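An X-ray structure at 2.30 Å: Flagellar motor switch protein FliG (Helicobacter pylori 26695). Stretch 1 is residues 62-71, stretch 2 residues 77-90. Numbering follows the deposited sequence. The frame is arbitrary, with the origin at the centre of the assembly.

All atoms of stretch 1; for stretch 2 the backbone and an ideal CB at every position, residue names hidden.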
ATOM      1  N   LEU B  62      -2.788  -0.868  -0.842  1.00 19.26           N
ATOM      2  CA  LEU B  62      -1.929   0.295  -1.054  1.00 18.48           C
ATOM      3  C   LEU B  62      -2.325   1.448  -0.145  1.00 22.22           C
ATOM      4  O   LEU B  62      -1.464   2.143   0.407  1.00 22.75           O
ATOM      5  CB  LEU B  62      -1.997   0.748  -2.510  1.00 15.28           C
ATOM      6  CG  LEU B  62      -1.369  -0.175  -3.523  1.00 27.97           C
ATOM      7  CD1 LEU B  62      -1.292   0.531  -4.879  1.00 25.88           C
ATOM      8  CD2 LEU B  62      -0.001  -0.651  -3.030  1.00 22.37           C
ATOM      9  N   GLU B  63      -3.628   1.675   0.014  1.00 17.62           N
ATOM     10  CA  GLU B  63      -4.070   2.752   0.893  1.00 29.83           C
ATOM     11  C   GLU B  63      -3.619   2.500   2.323  1.00 26.26           C
ATOM     12  O   GLU B  63      -3.269   3.439   3.052  1.00 23.88           O
ATOM     13  CB  GLU B  63      -5.589   2.893   0.842  1.00 24.17           C
ATOM     14  CG  GLU B  63      -6.117   3.572  -0.404  1.00 41.54           C
ATOM     15  CD  GLU B  63      -7.534   4.084  -0.209  1.00 56.57           C
ATOM     16  OE1 GLU B  63      -8.149   3.734   0.829  1.00 58.00           O
ATOM     17  OE2 GLU B  63      -8.024   4.840  -1.082  1.00 62.99           O
ATOM     18  N   GLU B  64      -3.647   1.237   2.745  1.00 22.32           N
ATOM     19  CA  GLU B  64      -3.178   0.901   4.082  1.00 26.91           C
ATOM     20  C   GLU B  64      -1.695   1.225   4.229  1.00 22.09           C
ATOM     21  O   GLU B  64      -1.276   1.839   5.218  1.00 22.25           O
ATOM     22  CB  GLU B  64      -3.459  -0.575   4.356  1.00 31.01           C
ATOM     23  CG  GLU B  64      -3.138  -1.054   5.750  1.00 40.22           C
ATOM     24  CD  GLU B  64      -3.597  -2.493   5.978  1.00 53.82           C
ATOM     25  OE1 GLU B  64      -2.968  -3.189   6.802  1.00 62.26           O
ATOM     26  OE2 GLU B  64      -4.578  -2.931   5.331  1.00 58.51           O
ATOM     27  N   PHE B  65      -0.890   0.855   3.233  1.00 20.06           N
ATOM     28  CA  PHE B  65       0.541   1.135   3.307  1.00 22.78           C
ATOM     29  C   PHE B  65       0.843   2.613   3.100  1.00 29.15           C
ATOM     30  O   PHE B  65       1.787   3.129   3.705  1.00 20.43           O
ATOM     31  CB  PHE B  65       1.290   0.291   2.294  1.00 23.33           C
ATOM     32  CG  PHE B  65       1.607  -1.071   2.811  1.00 28.85           C
ATOM     33  CD1 PHE B  65       2.710  -1.272   3.619  1.00 24.69           C
ATOM     34  CD2 PHE B  65       0.786  -2.146   2.516  1.00 29.67           C
ATOM     35  CE1 PHE B  65       3.001  -2.537   4.122  1.00 27.73           C
ATOM     36  CE2 PHE B  65       1.080  -3.417   3.009  1.00 33.37           C
ATOM     37  CZ  PHE B  65       2.175  -3.605   3.816  1.00 27.64           C
ATOM     38  N   PHE B  66       0.050   3.305   2.268  1.00 19.18           N
ATOM     39  CA  PHE B  66       0.174   4.755   2.147  1.00 19.74           C
ATOM     40  C   PHE B  66       0.052   5.428   3.512  1.00 24.78           C
ATOM     41  O   PHE B  66       0.856   6.303   3.859  1.00 23.22           O
ATOM     42  CB  PHE B  66      -0.893   5.292   1.181  1.00 19.83           C
ATOM     43  CG  PHE B  66      -0.666   6.702   0.749  1.00 26.40           C
ATOM     44  CD1 PHE B  66       0.475   7.044   0.022  1.00 26.01           C
ATOM     45  CD2 PHE B  66      -1.575   7.690   1.071  1.00 25.80           C
ATOM     46  CE1 PHE B  66       0.687   8.361  -0.384  1.00 32.89           C
ATOM     47  CE2 PHE B  66      -1.372   9.009   0.680  1.00 28.62           C
ATOM     48  CZ  PHE B  66      -0.239   9.347  -0.053  1.00 30.52           C
ATOM     49  N   ALA B  67      -0.927   5.009   4.317  1.00 23.07           N
ATOM     50  CA  ALA B  67      -1.087   5.624   5.630  1.00 26.90           C
ATOM     51  C   ALA B  67       0.101   5.310   6.537  1.00 26.87           C
ATOM     52  O   ALA B  67       0.544   6.170   7.305  1.00 32.43           O
ATOM     53  CB  ALA B  67      -2.397   5.174   6.259  1.00 24.48           C
ATOM     54  N   ILE B  68       0.641   4.093   6.445  1.00 25.86           N
ATOM     55  CA  ILE B  68       1.821   3.727   7.236  1.00 30.83           C
ATOM     56  C   ILE B  68       3.017   4.604   6.867  1.00 29.54           C
ATOM     57  O   ILE B  68       3.732   5.118   7.741  1.00 25.01           O
ATOM     58  CB  ILE B  68       2.144   2.235   7.036  1.00 32.79           C
ATOM     59  CG1 ILE B  68       1.080   1.365   7.706  1.00 34.12           C
ATOM     60  CG2 ILE B  68       3.540   1.912   7.542  1.00 33.58           C
ATOM     61  CD1 ILE B  68       1.163  -0.095   7.327  1.00 40.80           C
ATOM     62  N   PHE B  69       3.269   4.770   5.567  1.00 23.54           N
ATOM     63  CA  PHE B  69       4.402   5.573   5.133  1.00 21.58           C
ATOM     64  C   PHE B  69       4.201   7.054   5.452  1.00 28.44           C
ATOM     65  O   PHE B  69       5.174   7.758   5.752  1.00 27.89           O
ATOM     66  CB  PHE B  69       4.638   5.359   3.643  1.00 22.10           C
ATOM     67  CG  PHE B  69       5.053   3.960   3.290  1.00 27.39           C
ATOM     68  CD1 PHE B  69       5.727   3.172   4.200  1.00 41.09           C
ATOM     69  CD2 PHE B  69       4.790   3.439   2.041  1.00 36.73           C
ATOM     70  CE1 PHE B  69       6.117   1.882   3.870  1.00 38.20           C
ATOM     71  CE2 PHE B  69       5.183   2.146   1.705  1.00 41.23           C
ATOM     72  CZ  PHE B  69       5.853   1.369   2.624  1.00 30.35           C
ATOM     73  N   GLN B  70       2.963   7.554   5.391  1.00 25.96           N
ATOM     74  CA  GLN B  70       2.723   8.942   5.780  1.00 30.25           C
ATOM     75  C   GLN B  70       3.015   9.142   7.261  1.00 39.70           C
ATOM     76  O   GLN B  70       3.714  10.087   7.649  1.00 37.74           O
ATOM     77  CB  GLN B  70       1.279   9.349   5.468  1.00 30.66           C
ATOM     78  CG  GLN B  70       0.988   9.533   3.992  1.00 36.47           C
ATOM     79  CD  GLN B  70       1.395  10.906   3.488  1.00 40.04           C
ATOM     80  OE1 GLN B  70       1.563  11.839   4.265  1.00 44.26           O
ATOM     81  NE2 GLN B  70       1.551  11.034   2.178  1.00 39.28           N
ATOM     82  N   SER B  71       2.492   8.254   8.109  1.00 28.28           N
ATOM     83  CA  SER B  71       2.601   8.488   9.541  1.00 38.29           C
ATOM     84  C   SER B  71       4.015   8.268  10.066  1.00 43.72           C
ATOM     85  O   SER B  71       4.376   8.846  11.098  1.00 48.63           O
ATOM     86  CB  SER B  71       1.588   7.618  10.289  1.00 42.68           C
ATOM     87  OG  SER B  71       1.764   6.250   9.999  1.00 55.99           O
ATOM     88  N   UNK B  77       5.097  13.635   0.680  1.00 39.65           N
ATOM     89  CA  UNK B  77       4.307  14.348  -0.317  1.00 38.95           C
ATOM     90  C   UNK B  77       2.938  13.682  -0.443  1.00 39.95           C
ATOM     91  O   UNK B  77       2.659  12.661   0.191  1.00 33.99           O
ATOM     92  CB  UNK B  77       5.025  14.375  -1.668  1.00 38.95           C
ATOM     93  N   UNK B  78       2.074  14.273  -1.269  1.00 39.71           N
ATOM     94  CA  UNK B  78       0.726  13.758  -1.436  1.00 27.27           C
ATOM     95  C   UNK B  78      -0.171  13.909  -0.225  1.00 32.31           C
ATOM     96  O   UNK B  78      -1.085  13.096  -0.034  1.00 26.96           O
ATOM     97  CB  UNK B  78       0.797  12.277  -1.815  1.00 27.27           C
ATOM     98  N   UNK B  79       0.058  14.937   0.599  1.00 30.14           N
ATOM     99  CA  UNK B  79      -0.804  15.151   1.750  1.00 27.10           C
ATOM    100  C   UNK B  79      -2.270  15.331   1.395  1.00 26.36           C
ATOM    101  O   UNK B  79      -3.151  14.913   2.156  1.00 23.87           O
ATOM    102  CB  UNK B  79      -0.320  16.376   2.528  1.00 27.10           C
ATOM    103  N   UNK B  80      -2.557  15.937   0.235  1.00 25.41           N
ATOM    104  CA  UNK B  80      -3.946  16.149  -0.172  1.00 31.79           C
ATOM    105  C   UNK B  80      -4.685  14.820  -0.325  1.00 28.66           C
ATOM    106  O   UNK B  80      -5.803  14.656   0.177  1.00 32.09           O
ATOM    107  CB  UNK B  80      -4.001  16.934  -1.484  1.00 31.79           C
ATOM    108  N   UNK B  81      -4.070  13.857  -1.022  1.00 27.50           N
ATOM    109  CA  UNK B  81      -4.671  12.538  -1.202  1.00 26.89           C
ATOM    110  C   UNK B  81      -4.766  11.782   0.116  1.00 30.88           C
ATOM    111  O   UNK B  81      -5.713  11.013   0.330  1.00 26.97           O
ATOM    112  CB  UNK B  81      -3.864  11.722  -2.214  1.00 26.89           C
ATOM    113  N   UNK B  82      -3.786  11.972   1.002  1.00 23.79           N
ATOM    114  CA  UNK B  82      -3.865  11.367   2.321  1.00 22.88           C
ATOM    115  C   UNK B  82      -5.043  11.936   3.108  1.00 25.87           C
ATOM    116  O   UNK B  82      -5.824  11.188   3.718  1.00 24.64           O
ATOM    117  CB  UNK B  82      -2.558  11.585   3.086  1.00 22.88           C
ATOM    118  N   UNK B  83      -5.175  13.267   3.123  1.00 25.62           N
ATOM    119  CA  UNK B  83      -6.350  13.895   3.734  1.00 27.99           C
ATOM    120  C   UNK B  83      -7.643  13.353   3.135  1.00 25.84           C
ATOM    121  O   UNK B  83      -8.589  13.019   3.863  1.00 26.11           O
ATOM    122  CB  UNK B  83      -6.292  15.414   3.561  1.00 27.99           C
ATOM    123  N   UNK B  84      -7.692  13.252   1.806  1.00 25.00           N
ATOM    124  CA  UNK B  84      -8.893  12.777   1.125  1.00 27.37           C
ATOM    125  C   UNK B  84      -9.276  11.376   1.591  1.00 32.68           C
ATOM    126  O   UNK B  84     -10.457  11.094   1.829  1.00 29.78           O
ATOM    127  CB  UNK B  84      -8.683  12.787  -0.390  1.00 27.37           C
ATOM    128  N   UNK B  85      -8.288  10.485   1.735  1.00 31.94           N
ATOM    129  CA  UNK B  85      -8.557   9.138   2.237  1.00 36.42           C
ATOM    130  C   UNK B  85      -8.990   9.163   3.695  1.00 32.48           C
ATOM    131  O   UNK B  85      -9.937   8.467   4.081  1.00 34.16           O
ATOM    132  CB  UNK B  85      -7.319   8.254   2.077  1.00 36.42           C
ATOM    133  N   UNK B  86      -8.300   9.956   4.517  1.00 24.79           N
ATOM    134  CA  UNK B  86      -8.650  10.066   5.931  1.00 26.72           C
ATOM    135  C   UNK B  86     -10.076  10.589   6.119  1.00 28.86           C
ATOM    136  O   UNK B  86     -10.867  10.018   6.884  1.00 27.48           O
ATOM    137  CB  UNK B  86      -7.658  10.983   6.649  1.00 26.72           C
ATOM    138  N   UNK B  87     -10.411  11.701   5.455  1.00 29.64           N
ATOM    139  CA  UNK B  87     -11.724  12.314   5.649  1.00 28.66           C
ATOM    140  C   UNK B  87     -12.836  11.427   5.109  1.00 31.87           C
ATOM    141  O   UNK B  87     -13.928  11.370   5.687  1.00 30.50           O
ATOM    142  CB  UNK B  87     -11.776  13.686   4.973  1.00 28.66           C
ATOM    143  N   UNK B  88     -12.569  10.705   4.024  1.00 23.78           N
ATOM    144  CA  UNK B  88     -13.556   9.766   3.512  1.00 36.95           C
ATOM    145  C   UNK B  88     -13.808   8.637   4.506  1.00 34.94           C
ATOM    146  O   UNK B  88     -14.950   8.205   4.694  1.00 35.46           O
ATOM    147  CB  UNK B  88     -13.098   9.195   2.169  1.00 36.95           C
ATOM    148  N   UNK B  89     -12.759   8.144   5.156  1.00 36.86           N
ATOM    149  CA  UNK B  89     -12.967   7.100   6.154  1.00 38.26           C
ATOM    150  C   UNK B  89     -13.730   7.635   7.359  1.00 38.49           C
ATOM    151  O   UNK B  89     -14.589   6.942   7.914  1.00 38.84           O
ATOM    152  CB  UNK B  89     -11.626   6.514   6.599  1.00 38.26           C
ATOM    153  N   UNK B  90     -13.449   8.872   7.765  1.00 29.44           N
ATOM    154  CA  UNK B  90     -14.012   9.376   9.005  1.00 33.46           C
ATOM    155  C   UNK B  90     -15.343  10.089   8.804  1.00 40.49           C
ATOM    156  O   UNK B  90     -16.220   9.991   9.667  1.00 41.56           O
ATOM    157  CB  UNK B  90     -13.017  10.325   9.675  1.00 33.46           C
TER

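Stretch 1 is helical throughout, and helix 79-90 runs past it at 118° between N-to-C directions, with axes 10.9 Å apart at closest approach. That separation leaves room for side chains between the helices, so each position of stretch 2 can be judged by where its CA-to-CB bond points.

At position 77 the bond points away and no atom of stretch 1 lies within 5.5 Å of the ideal CB, so the side chain is little constrained. The backbone carbonyl is what matters: Gln 70 NE2 donates a hydrogen bond to its O at 2.8 Å, with an N-H...acceptor angle of 140°. The residue is Thr 77.

Position 78 has phi/psi of 68/29, and positive phi by itself favours glycine. The ideal CB would point toward stretch 1 and lie 3.6 Å from Phe 66 CZ, a close contact but not a clash, so the case for glycine rests on phi; Asn or Asp, which tolerate positive phi better than most residues, would be the next candidates. The residue is Gly 78. It occupies the N-cap position, and its O lies at the edge of the Phe 66 ring, 3.8 Å from CZ.

Position 79 points away, its ideal CB 5.2 Å from Gln 70 OE1; many side chains would have room. It is Gly 79. Position 80 is out of reach and undetermined by stretch 1; it is Leu 80.

At 81 the bond points sideways, with the ideal CB 4.7 Å from Phe 66 CE2. An aliphatic stem could pass the ring, whatever its end group. Glu 81 places CG 4.4 Å from Phe 66 CE2.

Position 82 points toward stretch 1, its ideal CB 3.7 Å from Phe 66 CE2 and 4.0 Å from Gln 70 CD. Ala 67, with its small side chain, leaves space beside these residues for a large apolar or aromatic group. Tyr 82, with chi1 t, fills it: CE1 is 4.0 Å from Ala 67 CB, while Gln 70 CB sits 4.0 Å from the Tyr 82 ring centroid, 5° off the normal, a CH-pi contact over the face.

Positions 83 and 84 are out of reach. They are Ala 83 and Arg 84, whose NH1 forms a salt bridge with Glu 81 OE2 at 2.8 Å.

Position 85 points toward stretch 1, its ideal CB 4.7 Å from Glu 63 OE2. That carboxylate would favour a basic or neutral polar group, yet the residue is Glu 85, with OE2 3.9 Å from Glu 63 OE2. Its OE1 approaches Phe 66 CD2 at 3.6 Å and accepts a hydrogen bond from water 1 at 2.7 Å; the same water donates to Glu 63 O at 3.0 Å, bridging the helices.

Positions 86, 87 and 88 are out of reach: Leu 86, Leu 87 and Thr 88, whose OG1 donates to Arg 84 O at 2.7 Å.

Position 89 points toward stretch 1 from beyond 5.5 Å, so a long side chain is needed, and Glu 63 makes a basic one attractive. Arg 89 NH1 stops 4.3 Å from Glu 63 OE1, beyond a salt bridge, but donates to water 1 at 3.0 Å. Position 90, out of reach, is Thr 90.

Stretch 2 (77-90) TGGLEYARELLTRT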
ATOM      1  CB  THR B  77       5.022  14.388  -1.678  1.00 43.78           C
ATOM      2  OG1 THR B  77       5.063  13.071  -2.243  1.00 38.79           O
ATOM      3  CG2 THR B  77       6.449  14.900  -1.513  1.00 49.28           C
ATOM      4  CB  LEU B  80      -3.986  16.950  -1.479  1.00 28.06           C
ATOM      5  CG  LEU B  80      -5.093  17.965  -1.756  1.00 40.72           C
ATOM      6  CD1 LEU B  80      -5.339  18.883  -0.553  1.00 41.27           C
ATOM      7  CD2 LEU B  80      -4.759  18.789  -3.005  1.00 35.85           C
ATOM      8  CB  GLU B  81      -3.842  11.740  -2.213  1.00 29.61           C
ATOM      9  CG  GLU B  81      -4.210  10.268  -2.397  1.00 31.72           C
ATOM     10  CD  GLU B  81      -5.687  10.031  -2.726  1.00 37.64           C
ATOM     11  OE1 GLU B  81      -6.194   8.930  -2.410  1.00 39.61           O
ATOM     12  OE2 GLU B  81      -6.340  10.927  -3.312  1.00 37.16           O
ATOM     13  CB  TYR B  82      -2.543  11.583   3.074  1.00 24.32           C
ATOM     14  CG  TYR B  82      -2.566  11.020   4.472  1.00 36.50           C
ATOM     15  CD1 TYR B  82      -2.833   9.670   4.693  1.00 41.90           C
ATOM     16  CD2 TYR B  82      -2.340  11.833   5.577  1.00 42.79           C
ATOM     17  CE1 TYR B  82      -2.860   9.142   5.978  1.00 39.88           C
ATOM     18  CE2 TYR B  82      -2.364  11.312   6.860  1.00 45.20           C
ATOM     19  CZ  TYR B  82      -2.625   9.968   7.053  1.00 43.47           C
ATOM     20  OH  TYR B  82      -2.657   9.452   8.326  1.00 55.65           O
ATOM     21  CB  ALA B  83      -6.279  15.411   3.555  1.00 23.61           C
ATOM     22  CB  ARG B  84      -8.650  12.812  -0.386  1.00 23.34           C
ATOM     23  CG  ARG B  84      -9.876  12.710  -1.269  1.00 26.62           C
ATOM     24  CD  ARG B  84      -9.456  12.716  -2.746  1.00 26.18           C
ATOM     25  NE  ARG B  84      -9.128  14.059  -3.233  1.00 29.79           N
ATOM     26  CZ  ARG B  84      -7.921  14.456  -3.656  1.00 32.61           C
ATOM     27  NH1 ARG B  84      -6.887  13.618  -3.663  1.00 24.79           N
ATOM     28  NH2 ARG B  84      -7.745  15.709  -4.077  1.00 28.06           N
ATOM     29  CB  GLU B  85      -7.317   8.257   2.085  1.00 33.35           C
ATOM     30  CG  GLU B  85      -6.918   7.996   0.648  1.00 34.40           C
ATOM     31  CD  GLU B  85      -5.558   7.308   0.528  1.00 39.17           C
ATOM     32  OE1 GLU B  85      -5.027   6.829   1.554  1.00 41.58           O
ATOM     33  OE2 GLU B  85      -5.018   7.258  -0.595  1.00 38.06           O
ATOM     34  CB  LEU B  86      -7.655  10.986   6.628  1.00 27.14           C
ATOM     35  CG  LEU B  86      -7.933  11.306   8.096  1.00 39.16           C
ATOM     36  CD1 LEU B  86      -7.843  10.034   8.933  1.00 31.48           C
ATOM     37  CD2 LEU B  86      -6.952  12.357   8.612  1.00 42.84           C
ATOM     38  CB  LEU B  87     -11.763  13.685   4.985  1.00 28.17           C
ATOM     39  CG  LEU B  87     -10.798  14.659   5.655  1.00 35.39           C
ATOM     40  CD1 LEU B  87     -10.385  15.786   4.717  1.00 32.13           C
ATOM     41  CD2 LEU B  87     -11.399  15.211   6.943  1.00 34.32           C
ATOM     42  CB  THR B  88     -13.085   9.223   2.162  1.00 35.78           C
ATOM     43  OG1 THR B  88     -12.967  10.315   1.240  1.00 34.37           O
ATOM     44  CG2 THR B  88     -14.058   8.199   1.617  1.00 36.43           C
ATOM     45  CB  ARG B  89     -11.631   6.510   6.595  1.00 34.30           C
ATOM     46  CG  ARG B  89     -11.037   5.536   5.601  1.00 37.57           C
ATOM     47  CD  ARG B  89      -9.991   4.654   6.264  1.00 40.65           C
ATOM     48  NE  ARG B  89      -8.857   5.431   6.756  1.00 41.94           N
ATOM     49  CZ  ARG B  89      -7.803   5.772   6.018  1.00 39.79           C
ATOM     50  NH1 ARG B  89      -7.729   5.402   4.743  1.00 36.14           N
ATOM     51  NH2 ARG B  89      -6.821   6.484   6.556  1.00 35.81           N
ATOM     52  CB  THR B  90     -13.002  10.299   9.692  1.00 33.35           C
ATOM     53  OG1 THR B  90     -12.486  11.241   8.747  1.00 33.81           O
ATOM     54  CG2 THR B  90     -11.841   9.466  10.231  1.00 35.27           C
TER
HETATM   55  O   HOH W   1      -4.820   5.800   4.052  1.00 34.81           O
HETATM   56  O   HOH W   2      -6.844   6.397  -3.435  1.00 53.97           O
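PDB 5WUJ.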